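Local coordinates for protein 7,8-dihydro-6-hydroxymethylpterin pyrophosphokinase-dihydropteroate synthase (Plasmodium falciparum, PDB 6JWS) that probably makes 7,8-dihydropteroate in folate biosynthesis, first pyrophosphorylating 6-hydroxymethyl-7,8-dihydropterin with ATP and then joining the product to 4-aminobenzoate, at residues B[52-57]-B[375-380]. The protein carries 1 engineered substitution. Numbering follows the deposited sequence.
Sequences SYLYET and IYVLKD
In the antiparallel sheet of the kinase (HPPK) domain, strand 46-57 pairs with strand 372-377, which extends that sheet a short way in sequence before the first strand of the TIM barrel of the synthase. Leu54 and Ile375 form a hydrogen-bonded pair with CA atoms 5.1 Å apart, yet one bond links them: Ile375 N gives its hydrogen to Leu54 O at 2.8 Å. That bond is short but bent, with an N-H...O angle of 150°, and the donor lies above the carbonyl plane, off the lone-pair direction. The skewed strand axes, 136° apart for these short segments, are consistent with this: they part toward Tyr53 and Val377, while the pairing continues the other way with Glu56 bonded to Lys373 through the backbone.

Both side chains emerge on the same face of the sheet and cross obliquely, Leu54 CB lying 3.8 Å from Ile375 CB. Ile375 sets CG1 beside its own backbone N (chi1 -74°) and extends CD1 along strand 54-57, where it rests 3.6 Å from Glu56 N and also against Glu56 CB. Farther along, Leu54 CD1 meets Val377 CG2 at 4.2 Å, a looser apolar touch that fits the divergence. Tyr53 approaches the backbone instead, its CD1 3.9 Å from Ile375 O. The carboxylate of Glu56 has its partners outside the two segments, OE1 being hydrogen-bonded to the hydroxyls of Tyr164 and Tyr384.

Strand 163-172 flanks 46-57 across from 372-377, while 382-384 pairs with the outer side of 372-377, and Ile375 packs on Tyr164, Ile382 and Tyr384. Helix 327-336 lies against the other face through Leu331 on Tyr55, whose hydroxyl bonds Asp335 and Arg374. Val377 O reaches Ser525 OG at the start of barrel strand 525-529, tying this sheet to the synthase barrel.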
ATOM      1  N   SER B  52     -13.390  -9.326 -27.526  1.00 13.45           N
ATOM      2  CA  SER B  52     -13.425  -8.637 -26.252  1.00 12.36           C
ATOM      3  C   SER B  52     -12.551  -9.434 -25.288  1.00 12.11           C
ATOM      4  O   SER B  52     -12.052 -10.489 -25.667  1.00 11.31           O
ATOM      5  CB  SER B  52     -14.849  -8.591 -25.754  1.00 12.49           C
ATOM      6  OG  SER B  52     -15.278  -9.894 -25.337  1.00 12.22           O
ATOM      7  N   TYR B  53     -12.389  -8.944 -24.047  1.00 11.29           N
ATOM      8  CA  TYR B  53     -11.930  -9.810 -22.981  1.00 11.27           C
ATOM      9  C   TYR B  53     -12.922 -10.956 -22.784  1.00 12.20           C
ATOM     10  O   TYR B  53     -14.062 -10.924 -23.230  1.00 12.33           O
ATOM     11  CB  TYR B  53     -11.646  -9.022 -21.693  1.00 10.44           C
ATOM     12  CG  TYR B  53     -10.412  -8.163 -21.813  1.00 10.28           C
ATOM     13  CD1 TYR B  53      -9.141  -8.722 -21.701  1.00  9.97           C
ATOM     14  CD2 TYR B  53     -10.509  -6.807 -22.123  1.00  9.90           C
ATOM     15  CE1 TYR B  53      -8.004  -7.943 -21.873  1.00  9.76           C
ATOM     16  CE2 TYR B  53      -9.385  -6.019 -22.309  1.00  9.66           C
ATOM     17  CZ  TYR B  53      -8.123  -6.593 -22.180  1.00 10.28           C
ATOM     18  OH  TYR B  53      -6.995  -5.838 -22.407  1.00 10.03           O
ATOM     19  N   LEU B  54     -12.467 -11.963 -22.058  1.00 14.07           N
ATOM     20  CA  LEU B  54     -13.315 -12.976 -21.472  1.00 15.81           C
ATOM     21  C   LEU B  54     -13.851 -12.411 -20.161  1.00 15.66           C
ATOM     22  O   LEU B  54     -13.139 -11.671 -19.486  1.00 14.44           O
ATOM     23  CB  LEU B  54     -12.389 -14.155 -21.182  1.00 17.02           C
ATOM     24  CG  LEU B  54     -12.891 -15.492 -21.682  1.00 21.84           C
ATOM     25  CD1 LEU B  54     -11.740 -16.493 -21.774  1.00 23.22           C
ATOM     26  CD2 LEU B  54     -13.976 -15.998 -20.732  1.00 25.35           C
ATOM     27  N   TYR B  55     -15.089 -12.782 -19.794  1.00 16.36           N
ATOM     28  CA  TYR B  55     -15.696 -12.265 -18.573  1.00 16.49           C
ATOM     29  C   TYR B  55     -16.443 -13.357 -17.823  1.00 17.63           C
ATOM     30  O   TYR B  55     -17.130 -14.172 -18.423  1.00 17.56           O
ATOM     31  CB  TYR B  55     -16.654 -11.117 -18.874  1.00 14.78           C
ATOM     32  CG  TYR B  55     -15.977  -9.858 -19.347  1.00 14.95           C
ATOM     33  CD1 TYR B  55     -15.495  -8.919 -18.442  1.00 14.56           C
ATOM     34  CD2 TYR B  55     -15.793  -9.619 -20.702  1.00 13.69           C
ATOM     35  CE1 TYR B  55     -14.877  -7.757 -18.882  1.00 13.87           C
ATOM     36  CE2 TYR B  55     -15.193  -8.461 -21.152  1.00 13.76           C
ATOM     37  CZ  TYR B  55     -14.728  -7.533 -20.239  1.00 14.02           C
ATOM     38  OH  TYR B  55     -14.112  -6.401 -20.698  1.00 14.89           O
ATOM     39  N   GLU B  56     -16.310 -13.344 -16.498  1.00 19.78           N
ATOM     40  CA  GLU B  56     -17.161 -14.164 -15.658  1.00 20.27           C
ATOM     41  C   GLU B  56     -18.311 -13.303 -15.145  1.00 23.04           C
ATOM     42  O   GLU B  56     -18.098 -12.289 -14.476  1.00 21.89           O
ATOM     43  CB  GLU B  56     -16.372 -14.750 -14.506  1.00 20.03           C
ATOM     44  CG  GLU B  56     -17.264 -15.329 -13.424  1.00 19.63           C
ATOM     45  CD  GLU B  56     -16.393 -15.895 -12.332  1.00 20.58           C
ATOM     46  OE1 GLU B  56     -15.793 -16.966 -12.564  1.00 23.99           O
ATOM     47  OE2 GLU B  56     -16.253 -15.229 -11.291  1.00 21.94           O
ATOM     48  N   THR B  57     -19.521 -13.750 -15.479  1.00 26.19           N
ATOM     49  CA  THR B  57     -20.725 -12.942 -15.425  1.00 33.81           C
ATOM     50  C   THR B  57     -21.734 -13.562 -14.455  1.00 36.15           C
ATOM     51  O   THR B  57     -21.966 -14.772 -14.461  1.00 34.63           O
ATOM     52  CB  THR B  57     -21.266 -12.785 -16.850  1.00 36.39           C
ATOM     53  OG1 THR B  57     -20.744 -11.548 -17.335  1.00 45.26           O
ATOM     54  CG2 THR B  57     -22.774 -12.795 -16.942  1.00 42.52           C
ATOM     55  N   ILE B 375     -11.291 -11.347 -17.417  1.00 15.01           N
ATOM     56  CA  ILE B 375     -10.391 -12.490 -17.369  1.00 14.61           C
ATOM     57  C   ILE B 375      -9.289 -12.324 -18.417  1.00 14.63           C
ATOM     58  O   ILE B 375      -9.561 -11.883 -19.529  1.00 13.15           O
ATOM     59  CB  ILE B 375     -11.209 -13.772 -17.620  1.00 14.29           C
ATOM     60  CG1 ILE B 375     -12.056 -14.153 -16.400  1.00 14.87           C
ATOM     61  CG2 ILE B 375     -10.313 -14.919 -18.069  1.00 13.78           C
ATOM     62  CD1 ILE B 375     -13.154 -15.159 -16.727  1.00 13.58           C
ATOM     63  N   TYR B 376      -8.060 -12.758 -18.078  1.00 14.58           N
ATOM     64  CA  TYR B 376      -7.018 -12.935 -19.089  1.00 14.23           C
ATOM     65  C   TYR B 376      -6.534 -14.388 -19.056  1.00 14.23           C
ATOM     66  O   TYR B 376      -6.780 -15.083 -18.068  1.00 13.56           O
ATOM     67  CB  TYR B 376      -5.876 -11.922 -18.906  1.00 12.93           C
ATOM     68  CG  TYR B 376      -5.000 -12.181 -17.705  1.00 12.97           C
ATOM     69  CD1 TYR B 376      -5.405 -11.774 -16.444  1.00 12.76           C
ATOM     70  CD2 TYR B 376      -3.775 -12.835 -17.805  1.00 12.78           C
ATOM     71  CE1 TYR B 376      -4.618 -11.969 -15.324  1.00 12.35           C
ATOM     72  CE2 TYR B 376      -2.978 -13.056 -16.684  1.00 12.77           C
ATOM     73  CZ  TYR B 376      -3.398 -12.613 -15.435  1.00 12.79           C
ATOM     74  OH  TYR B 376      -2.672 -12.799 -14.288  1.00 11.86           O
ATOM     75  N   VAL B 377      -5.831 -14.836 -20.117  1.00 13.33           N
ATOM     76  CA  VAL B 377      -5.386 -16.230 -20.158  1.00 13.58           C
ATOM     77  C   VAL B 377      -3.880 -16.317 -20.429  1.00 13.88           C
ATOM     78  O   VAL B 377      -3.371 -15.723 -21.383  1.00 13.97           O
ATOM     79  CB  VAL B 377      -6.206 -17.076 -21.157  1.00 13.02           C
ATOM     80  CG1 VAL B 377      -5.702 -18.512 -21.254  1.00 12.24           C
ATOM     81  CG2 VAL B 377      -7.684 -17.078 -20.804  1.00 12.90           C
ATOM     82  N   LEU B 378      -3.160 -17.029 -19.559  1.00 14.29           N
ATOM     83  CA  LEU B 378      -1.726 -17.213 -19.734  1.00 15.59           C
ATOM     84  C   LEU B 378      -1.448 -18.462 -20.560  1.00 17.15           C
ATOM     85  O   LEU B 378      -0.564 -18.467 -21.417  1.00 17.89           O
ATOM     86  CB  LEU B 378      -1.062 -17.336 -18.361  1.00 14.90           C
ATOM     87  CG  LEU B 378      -0.973 -16.036 -17.569  1.00 14.33           C
ATOM     88  CD1 LEU B 378      -0.464 -16.294 -16.158  1.00 13.36           C
ATOM     89  CD2 LEU B 378      -0.087 -15.032 -18.303  1.00 14.16           C
ATOM     90  N   LYS B 379      -2.164 -19.543 -20.245  1.00 18.63           N
ATOM     91  CA  LYS B 379      -1.926 -20.808 -20.918  1.00 20.02           C
ATOM     92  C   LYS B 379      -3.261 -21.376 -21.395  1.00 20.42           C
ATOM     93  O   LYS B 379      -3.663 -21.145 -22.537  1.00 20.12           O
ATOM     94  CB  LYS B 379      -1.104 -21.741 -20.018  1.00 20.32           C
ATOM     95  CG  LYS B 379      -0.671 -23.052 -20.665  1.00 21.41           C
ATOM     96  CD  LYS B 379      -0.068 -24.066 -19.688  1.00 22.60           C
ATOM     97  CE  LYS B 379       0.008 -25.460 -20.288  1.00 24.34           C
ATOM     98  NZ  LYS B 379       0.988 -26.332 -19.594  1.00 26.31           N
ATOM     99  N   ASP B 380      -3.966 -22.065 -20.492  1.00 22.21           N
ATOM    100  CA  ASP B 380      -5.223 -22.712 -20.831  1.00 25.49           C
ATOM    101  C   ASP B 380      -6.231 -22.558 -19.690  1.00 26.09           C
ATOM    102  O   ASP B 380      -7.289 -23.177 -19.722  1.00 28.60           O
ATOM    103  CB  ASP B 380      -5.006 -24.165 -21.286  1.00 29.02           C
ATOM    104  CG  ASP B 380      -4.217 -25.049 -20.327  1.00 35.48           C
ATOM    105  OD1 ASP B 380      -4.127 -24.703 -19.119  1.00 36.88           O
ATOM    106  OD2 ASP B 380      -3.685 -26.100 -20.793  1.00 43.21           O
TER